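Local structure of diphosphomevalonate decarboxylase, putative (Trypanosoma brucei, 2HKE) at residues A[68-72]-A[73-77]; A[80-83]-A[84-87]; A[226-229]-A[230-234]; A[300-304]-A[305-309]. The protein probably catalyses the ATP-dependent decarboxylation of (R)-5-diphosphomevalonate to isopentenyl diphosphate, a step of the mevalonate pathway to isoprenoids and sterols. The protein carries 1 engineered substitution. One frame throughout, in Å; residues are numbered along the deposited sequence.

Overall arrangement
All four contacts are local turns or helix segments, and they follow one another along the chain. Contacts 1 and 2 belong to the N-terminal family domain and share helix 76-86. Contact 1 leads from strand 68-70 into that helix, and contact 2 covers its last turns. Their centres are 15 Å apart, and V72 packs on L82 between them. Contacts 3 and 4 belong to the C-terminal family domain, with centres 20 Å apart and nearest atoms about 9 Å apart. Contact 3 lies in the C-terminal part of helix 213-234; contact 4 joins strand 298-303 to helix 307-317. Contacts 1 and 4 lie 42 Å apart between centres, on opposite sides of the chain's centre.

Contact 1: residues A[68-72]-A[73-77]; sequences TEVDV and GKTPR. With SO4 (sulfate ion), chain C.
D71 and V72 turn back on K74 and T75 through backbone bonds, in a short 3-10 turn between strand 68-70 and helix 76-86. K74 N donates to D71 O at 2.9 Å. T75 N donates to V72 O at 3.0 Å. The hydroxyl T75 OG1 also donates to D71 O, at 2.9 Å. D71 O thus takes two donors, and they reach it from opposite faces of its carbonyl plane. T75 holds OG1 beside its own backbone N (chi1 -49°), which turns the hydroxyl back to the start of the turn. V70 CG1 lies 3.3 Å from the same OG1. D71 has its carboxylate anti to the backbone N (chi1 -171°), which lets OD1 take a weak bond from G73 N at 3.1 Å. The extended K74 chain crosses D71 at about a right angle, and K74 NZ makes a long salt bridge to D71 OD2 at 3.7 Å. R77, further on, binds O3 and O1 of a sulfate, probably from the crystallisation liquor, through NH1 and NH2. K22, Y19, S144, G145 and T200 also bond this ion. V70 pairs with L63 of strand 62-65, while V72 touches L63 and also Q79 and L82 of helix 76-86.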
# COMPACT_ATOMS: atom_id res chain seq x y z
N THR A 68 7.53 9.69 19.88
CA THR A 68 8.82 9.28 20.45
C THR A 68 10.02 9.70 19.60
O THR A 68 10.07 9.37 18.42
CB THR A 68 8.86 7.76 20.61
OG1 THR A 68 7.70 7.37 21.37
CG2 THR A 68 10.15 7.33 21.35
N GLU A 69 10.95 10.43 20.20
CA GLU A 69 12.13 10.83 19.48
C GLU A 69 13.05 9.63 19.24
O GLU A 69 13.34 8.84 20.14
CB GLU A 69 12.87 12.02 20.14
CG GLU A 69 14.04 12.50 19.26
CD GLU A 69 14.86 13.61 19.85
OE1 GLU A 69 14.45 14.15 20.92
OE2 GLU A 69 15.93 13.92 19.25
N VAL A 70 13.50 9.52 17.99
CA VAL A 70 14.25 8.40 17.50
C VAL A 70 15.65 8.89 17.06
O VAL A 70 15.77 10.05 16.71
CB VAL A 70 13.38 7.81 16.36
CG1 VAL A 70 14.17 7.45 15.12
CG2 VAL A 70 12.49 6.71 16.92
N ASP A 71 16.68 8.04 17.11
CA ASP A 71 18.03 8.46 16.70
C ASP A 71 18.14 8.38 15.17
O ASP A 71 18.06 7.28 14.62
CB ASP A 71 19.12 7.56 17.33
CG ASP A 71 20.57 8.11 17.11
OD1 ASP A 71 20.78 9.08 16.37
OD2 ASP A 71 21.51 7.57 17.74
N VAL A 72 18.31 9.52 14.51
CA VAL A 72 18.43 9.53 13.02
C VAL A 72 19.65 8.73 12.55
O VAL A 72 19.60 8.02 11.53
CB VAL A 72 18.44 10.95 12.43
CG1 VAL A 72 18.68 10.91 10.92
CG2 VAL A 72 17.12 11.68 12.71
N GLY A 73 20.75 8.84 13.31
CA GLY A 73 21.94 8.00 13.09
C GLY A 73 21.69 6.50 13.18
O GLY A 73 22.53 5.74 12.74
N LYS A 74 20.55 6.07 13.71
CA LYS A 74 20.17 4.65 13.77
C LYS A 74 19.02 4.30 12.83
O LYS A 74 18.48 3.21 12.91
CB LYS A 74 19.78 4.27 15.22
CG LYS A 74 20.92 4.54 16.22
CD LYS A 74 20.50 4.33 17.67
CE LYS A 74 21.67 4.58 18.65
NZ LYS A 74 21.15 4.68 20.08
N THR A 75 18.68 5.22 11.92
CA THR A 75 17.51 5.06 11.03
C THR A 75 18.02 5.25 9.57
O THR A 75 17.83 6.31 9.00
CB THR A 75 16.39 6.07 11.41
OG1 THR A 75 16.15 6.02 12.83
CG2 THR A 75 15.11 5.74 10.73
N PRO A 76 18.75 4.25 9.01
CA PRO A 76 19.41 4.45 7.72
C PRO A 76 18.51 4.85 6.54
O PRO A 76 18.96 5.59 5.66
CB PRO A 76 20.14 3.11 7.46
CG PRO A 76 19.48 2.14 8.34
CD PRO A 76 19.11 2.95 9.59
N ARG A 77 17.26 4.40 6.52
CA ARG A 77 16.37 4.77 5.40
C ARG A 77 16.13 6.27 5.40
O ARG A 77 16.17 6.92 4.32
CB ARG A 77 15.08 3.98 5.48
CG ARG A 77 15.26 2.48 5.19
CD ARG A 77 15.65 2.19 3.75
NE ARG A 77 15.73 0.74 3.41
CZ ARG A 77 14.71 -0.03 3.07
NH1 ARG A 77 13.48 0.45 3.02
NH2 ARG A 77 14.92 -1.32 2.79
S SO4 C . 11.35 -2.02 1.29
O1 SO4 C . 12.50 -2.85 1.59
O2 SO4 C . 10.15 -2.84 1.29
O3 SO4 C . 11.19 -0.98 2.29
O4 SO4 C . 11.50 -1.44 -0.05

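Contact 2: residues A[80-83]-A[84-87]; sequences SMLL and HLRS
H84 opens the second segment with its N bonded to S80 O at 3.2 Å, a nearly straight bond of 169°. Its ring, anti to the backbone N (chi1 -172°), leads away from S80-L83. L85 N comes next and donates to M81 O at 2.8 Å. L85 CB rests 3.2 Å from the same oxygen. Further out, L85 CD2 meets L82 CD2 at 4.0 Å, and the two side chains cross obliquely. These bonds are the i to i+4 pattern of an alpha-helix, here the last turns of helix 76-86. Its buried side, with M81 and L85, faces helix 114-130, and M81 and H84 also meet L142 of helix 136-143. R86 N continues the pattern to L82 O at 3.0 Å. The R86 chain is extended from CG to NE, with CG 3.4 Å from L82 O, and it brings NH1 within 4.0 Å of L82 CB. The guanidinium is tied down beyond the helix: NH2 forms a salt bridge with D61 and a hydrogen bond with K96 O. Both L82 and R86 touch V98 of strand 97-104. S87 N makes a weak bond to L83 O at 3.2 Å, as the chain leaves the helix.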
# COMPACT_ATOMS: atom_id res chain seq x y z
N SER A 80 19.36 8.07 4.40
CA SER A 80 19.45 7.95 2.94
C SER A 80 18.64 9.03 2.22
O SER A 80 19.11 9.66 1.26
CB SER A 80 19.01 6.54 2.50
OG SER A 80 19.22 6.34 1.11
N MET A 81 17.43 9.25 2.68
CA MET A 81 16.58 10.29 2.09
C MET A 81 17.24 11.66 2.26
O MET A 81 17.37 12.45 1.30
CB MET A 81 15.17 10.27 2.71
CG MET A 81 14.43 8.99 2.31
SD MET A 81 12.91 8.86 3.30
CE MET A 81 11.93 10.08 2.46
N LEU A 82 17.69 11.91 3.46
CA LEU A 82 18.29 13.20 3.79
C LEU A 82 19.56 13.49 3.02
O LEU A 82 19.79 14.61 2.60
CB LEU A 82 18.54 13.29 5.27
CG LEU A 82 17.33 13.40 6.17
CD1 LEU A 82 17.78 13.19 7.62
CD2 LEU A 82 16.65 14.76 6.02
N LEU A 83 20.38 12.48 2.79
CA LEU A 83 21.57 12.67 1.94
C LEU A 83 21.20 13.06 0.53
O LEU A 83 21.82 13.99 -0.06
CB LEU A 83 22.42 11.38 1.88
CG LEU A 83 23.18 10.97 3.13
CD1 LEU A 83 23.77 9.58 2.89
CD2 LEU A 83 24.28 11.98 3.48
N HIS A 84 20.26 12.34 -0.07
CA HIS A 84 19.83 12.62 -1.42
C HIS A 84 19.16 14.01 -1.48
O HIS A 84 19.37 14.78 -2.42
CB HIS A 84 18.89 11.56 -1.95
CG HIS A 84 18.59 11.73 -3.40
ND1 HIS A 84 19.59 11.73 -4.35
CD2 HIS A 84 17.44 11.99 -4.05
CE1 HIS A 84 19.05 11.96 -5.53
NE2 HIS A 84 17.75 12.11 -5.39
N LEU A 85 18.41 14.32 -0.44
CA LEU A 85 17.67 15.56 -0.40
C LEU A 85 18.65 16.73 -0.42
O LEU A 85 18.50 17.67 -1.19
CB LEU A 85 16.81 15.57 0.85
CG LEU A 85 16.00 16.81 1.17
CD1 LEU A 85 14.72 16.90 0.26
CD2 LEU A 85 15.68 16.79 2.68
N ARG A 86 19.67 16.66 0.42
CA ARG A 86 20.63 17.72 0.55
C ARG A 86 21.62 17.85 -0.59
O ARG A 86 22.32 18.84 -0.66
CB ARG A 86 21.39 17.57 1.86
CG ARG A 86 20.57 17.89 3.04
CD ARG A 86 21.45 17.97 4.25
NE ARG A 86 20.66 18.44 5.37
CZ ARG A 86 20.31 17.71 6.42
NH1 ARG A 86 20.70 16.45 6.56
NH2 ARG A 86 19.59 18.27 7.35
N SER A 87 21.72 16.84 -1.44
CA SER A 87 22.52 16.95 -2.66
C SER A 87 21.73 17.48 -3.83
O SER A 87 22.28 17.57 -4.94
CB SER A 87 23.12 15.60 -3.03
OG SER A 87 22.17 14.68 -3.51

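Contact 3: residues A[226-229]-A[230-234]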
# COMPACT_ATOMS: atom_id res chain seq x y z
N LYS A 226 1.15 -5.65 -18.96
CA LYS A 226 0.44 -5.36 -20.22
C LYS A 226 -1.05 -5.63 -20.12
O LYS A 226 -1.88 -4.79 -20.55
CB LYS A 226 1.06 -6.13 -21.39
CG LYS A 226 0.30 -6.03 -22.71
CD LYS A 226 1.08 -6.71 -23.86
CE LYS A 226 0.29 -6.64 -25.18
NZ LYS A 226 1.15 -7.13 -26.33
N ILE A 227 -1.43 -6.77 -19.53
CA ILE A 227 -2.83 -7.17 -19.44
C ILE A 227 -3.55 -6.22 -18.48
O ILE A 227 -4.64 -5.77 -18.75
CB ILE A 227 -3.00 -8.62 -18.91
CG1 ILE A 227 -2.39 -9.64 -19.90
CG2 ILE A 227 -4.46 -8.94 -18.62
CD1 ILE A 227 -2.12 -11.04 -19.25
N ALA A 228 -2.97 -5.95 -17.32
CA ALA A 228 -3.60 -5.00 -16.37
C ALA A 228 -3.78 -3.59 -16.95
O ALA A 228 -4.83 -2.99 -16.81
CB ALA A 228 -2.81 -4.94 -15.03
N SER A 229 -2.78 -3.09 -17.64
CA SER A 229 -2.83 -1.77 -18.25
C SER A 229 -4.01 -1.67 -19.24
O SER A 229 -4.79 -0.74 -19.17
CB SER A 229 -1.49 -1.47 -18.96
OG SER A 229 -0.46 -1.34 -18.00
N ARG A 230 -4.11 -2.64 -20.14
CA ARG A 230 -5.24 -2.74 -21.07
C ARG A 230 -6.55 -2.84 -20.34
O ARG A 230 -7.51 -2.15 -20.70
CB ARG A 230 -5.04 -3.98 -21.94
CG ARG A 230 -6.11 -4.23 -22.96
CD ARG A 230 -5.80 -5.36 -23.93
NE ARG A 230 -6.93 -5.43 -24.88
CZ ARG A 230 -7.21 -6.43 -25.72
NH1 ARG A 230 -6.46 -7.51 -25.79
NH2 ARG A 230 -8.26 -6.32 -26.51
N ALA A 231 -6.62 -3.67 -19.29
CA ALA A 231 -7.89 -3.85 -18.55
C ALA A 231 -8.29 -2.55 -17.82
O ALA A 231 -9.48 -2.26 -17.70
CB ALA A 231 -7.77 -5.00 -17.50
N ILE A 232 -7.33 -1.81 -17.29
CA ILE A 232 -7.64 -0.59 -16.53
C ILE A 232 -8.09 0.49 -17.50
O ILE A 232 -9.05 1.23 -17.24
CB ILE A 232 -6.46 -0.14 -15.67
CG1 ILE A 232 -6.22 -1.16 -14.54
CG2 ILE A 232 -6.65 1.32 -15.14
CD1 ILE A 232 -4.82 -1.15 -14.04
N LYS A 233 -7.39 0.59 -18.62
CA LYS A 233 -7.83 1.52 -19.67
C LYS A 233 -9.23 1.23 -20.15
O LYS A 233 -10.02 2.18 -20.34
CB LYS A 233 -6.81 1.62 -20.81
CG LYS A 233 -5.65 2.45 -20.36
CD LYS A 233 -4.72 2.91 -21.45
CE LYS A 233 -3.87 4.14 -20.98
NZ LYS A 233 -2.48 4.21 -21.61
N ALA A 234 -9.57 -0.05 -20.32
CA ALA A 234 -10.89 -0.48 -20.77
C ALA A 234 -11.94 -0.58 -19.68
O ALA A 234 -13.07 -0.87 -19.99
CB ALA A 234 -10.79 -1.82 -21.45
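The backbone carbonyls of K226, I227, A228 and S229 accept the N-H groups of R230 to K233 in turn. R230 N donates to K226 O at 3.1 Å in a nearly straight bond of 173°. A231 N donates to I227 O at 2.9 Å. I232 N reaches A228 O at 2.8 Å. K233 N bonds S229 O at 3.0 Å. The pattern runs on within the second segment, where A234 N donates to R230 O. This is regular alpha-helix, the C-terminal stretch of helix 213-234.

The S229 hydroxyl is satisfied within the same helix. Its OG lies beside its own backbone N (chi1 -67°), turned back along the helix, and bonds M225 O one turn earlier. At the other end, I232 O accepts a hydrogen bond from H179 NE2. The carbonyl of A228 has apolar company as well as its N-H. I232 CG1 lies beside the backbone N (chi1 -68°), which brings it to 3.2 Å from A228 O, with CD1 close by. The same CD1 makes a looser contact with A228 CB at 4.4 Å. The methyl of A231 sits 3.5 Å from I227 O.

A228, A231 and I232 form the buried side. A228 and I232 pack on F16, and I232 also meets F37 and F174 of strands 36-40 and 170-175. A231 and I227 face T239 of helix 237-256. K226 and R230 are exposed, each with an extended chain.

Contact 4: residues A[300-304]-A[305-309]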
# COMPACT_ATOMS: atom_id res chain seq x y z
N LEU A 300 -9.72 -6.19 -0.96
CA LEU A 300 -10.74 -6.64 -1.88
C LEU A 300 -10.97 -5.54 -2.87
O LEU A 300 -10.95 -4.37 -2.47
CB LEU A 300 -12.05 -6.89 -1.14
CG LEU A 300 -12.00 -8.02 -0.14
CD1 LEU A 300 -13.12 -7.84 0.88
CD2 LEU A 300 -12.07 -9.41 -0.85
N PHE A 301 -11.21 -5.91 -4.11
CA PHE A 301 -11.62 -4.94 -5.11
C PHE A 301 -13.00 -5.35 -5.59
O PHE A 301 -13.26 -6.55 -5.82
CB PHE A 301 -10.68 -4.96 -6.29
CG PHE A 301 -9.25 -4.72 -5.94
CD1 PHE A 301 -8.86 -3.51 -5.36
CD2 PHE A 301 -8.30 -5.68 -6.16
CE1 PHE A 301 -7.53 -3.28 -5.02
CE2 PHE A 301 -6.95 -5.44 -5.81
CZ PHE A 301 -6.58 -4.23 -5.26
N VAL A 302 -13.86 -4.37 -5.82
CA VAL A 302 -15.23 -4.64 -6.20
C VAL A 302 -15.78 -3.37 -6.82
O VAL A 302 -15.33 -2.29 -6.47
CB VAL A 302 -16.07 -5.03 -4.94
CG1 VAL A 302 -16.12 -3.87 -3.93
CG2 VAL A 302 -17.49 -5.50 -5.33
N LEU A 303 -16.67 -3.49 -7.79
CA LEU A 303 -17.35 -2.27 -8.29
C LEU A 303 -18.39 -1.81 -7.30
O LEU A 303 -19.01 -2.62 -6.62
CB LEU A 303 -18.01 -2.55 -9.62
CG LEU A 303 -17.03 -2.91 -10.75
CD1 LEU A 303 -17.74 -3.04 -12.15
CD2 LEU A 303 -15.81 -1.96 -10.84
N LYS A 304 -18.62 -0.49 -7.25
CA LYS A 304 -19.60 0.11 -6.34
C LYS A 304 -20.97 -0.57 -6.32
O LYS A 304 -21.51 -0.87 -5.26
CB LYS A 304 -19.74 1.59 -6.67
CG LYS A 304 -20.29 2.40 -5.54
CD LYS A 304 -20.13 3.91 -5.72
CE LYS A 304 -20.72 4.54 -4.44
NZ LYS A 304 -21.03 6.05 -4.39
N GLU A 305 -21.53 -0.80 -7.50
CA GLU A 305 -22.83 -1.50 -7.66
C GLU A 305 -22.88 -2.86 -6.95
O GLU A 305 -23.94 -3.30 -6.45
CB GLU A 305 -23.21 -1.62 -9.14
CG GLU A 305 -22.26 -2.48 -9.94
CD GLU A 305 -22.31 -2.20 -11.46
OE1 GLU A 305 -23.42 -2.35 -12.07
OE2 GLU A 305 -21.24 -1.80 -12.02
N ASP A 306 -21.73 -3.53 -6.89
CA ASP A 306 -21.66 -4.88 -6.37
C ASP A 306 -21.26 -4.91 -4.91
O ASP A 306 -21.30 -5.95 -4.28
CB ASP A 306 -20.63 -5.68 -7.17
CG ASP A 306 -21.13 -6.05 -8.57
OD1 ASP A 306 -22.36 -6.19 -8.73
OD2 ASP A 306 -20.30 -6.21 -9.51
N LEU A 307 -20.88 -3.78 -4.35
CA LEU A 307 -20.23 -3.77 -3.05
C LEU A 307 -21.21 -4.16 -1.94
O LEU A 307 -20.83 -4.91 -1.06
CB LEU A 307 -19.56 -2.44 -2.78
CG LEU A 307 -18.75 -2.33 -1.46
CD1 LEU A 307 -17.54 -1.38 -1.62
CD2 LEU A 307 -19.57 -2.01 -0.22
N PRO A 308 -22.44 -3.58 -1.91
CA PRO A 308 -23.33 -3.95 -0.79
C PRO A 308 -23.58 -5.42 -0.66
O PRO A 308 -23.50 -5.95 0.49
CB PRO A 308 -24.61 -3.16 -1.09
CG PRO A 308 -23.98 -1.88 -1.75
CD PRO A 308 -23.07 -2.55 -2.72
N GLU A 309 -23.84 -6.11 -1.78
CA GLU A 309 -24.08 -7.55 -1.71
C GLU A 309 -22.84 -8.25 -1.25
O GLU A 309 -22.92 -9.18 -0.43
CB GLU A 309 -24.49 -8.15 -3.05
CG GLU A 309 -24.97 -9.62 -2.95
CD GLU A 309 -25.39 -10.19 -4.27
OE1 GLU A 309 -24.50 -10.64 -5.04
OE2 GLU A 309 -26.62 -10.15 -4.54
O HOH W 1 -17.63 -5.93 -9.08
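D306 OD2 is linked to L303 N through a water. The water gives its proton to D306 OD2 at 2.7 Å and accepts from L303 N at 2.9 Å. It therefore bridges the last strand residue to the turn. The other carboxylate oxygen, D306 OD1, forms a salt bridge with R285. D306 N then donates to L303 O at 2.9 Å. L307 N donates to K304 O at 3.1 Å, at a fairly straight 163°. P308 CD rests against the same K304 O at 3.4 Å.

The apolar contact is carried by V302. Its CG1 lies between the backbone N and the carbonyl carbon (chi1 63°), and meets L307 CD1 at 3.7 Å, the two side chains crossing at about a right angle. The other branch, CG2, reaches D306 CB at 3.6 Å. E305 runs alongside L303, with OE2 3.7 Å from L303 CD1. The extended K304 chain ends in a salt bridge with D329. L307 goes on to pack on L332 and V336 of helix 330-338 and on M186 of strand 183-189. L303 to D306 form a beta turn, closed by the D306 N to L303 O bond, that joins strand 298-303 of the five-stranded C-terminal sheet to helix 307-317.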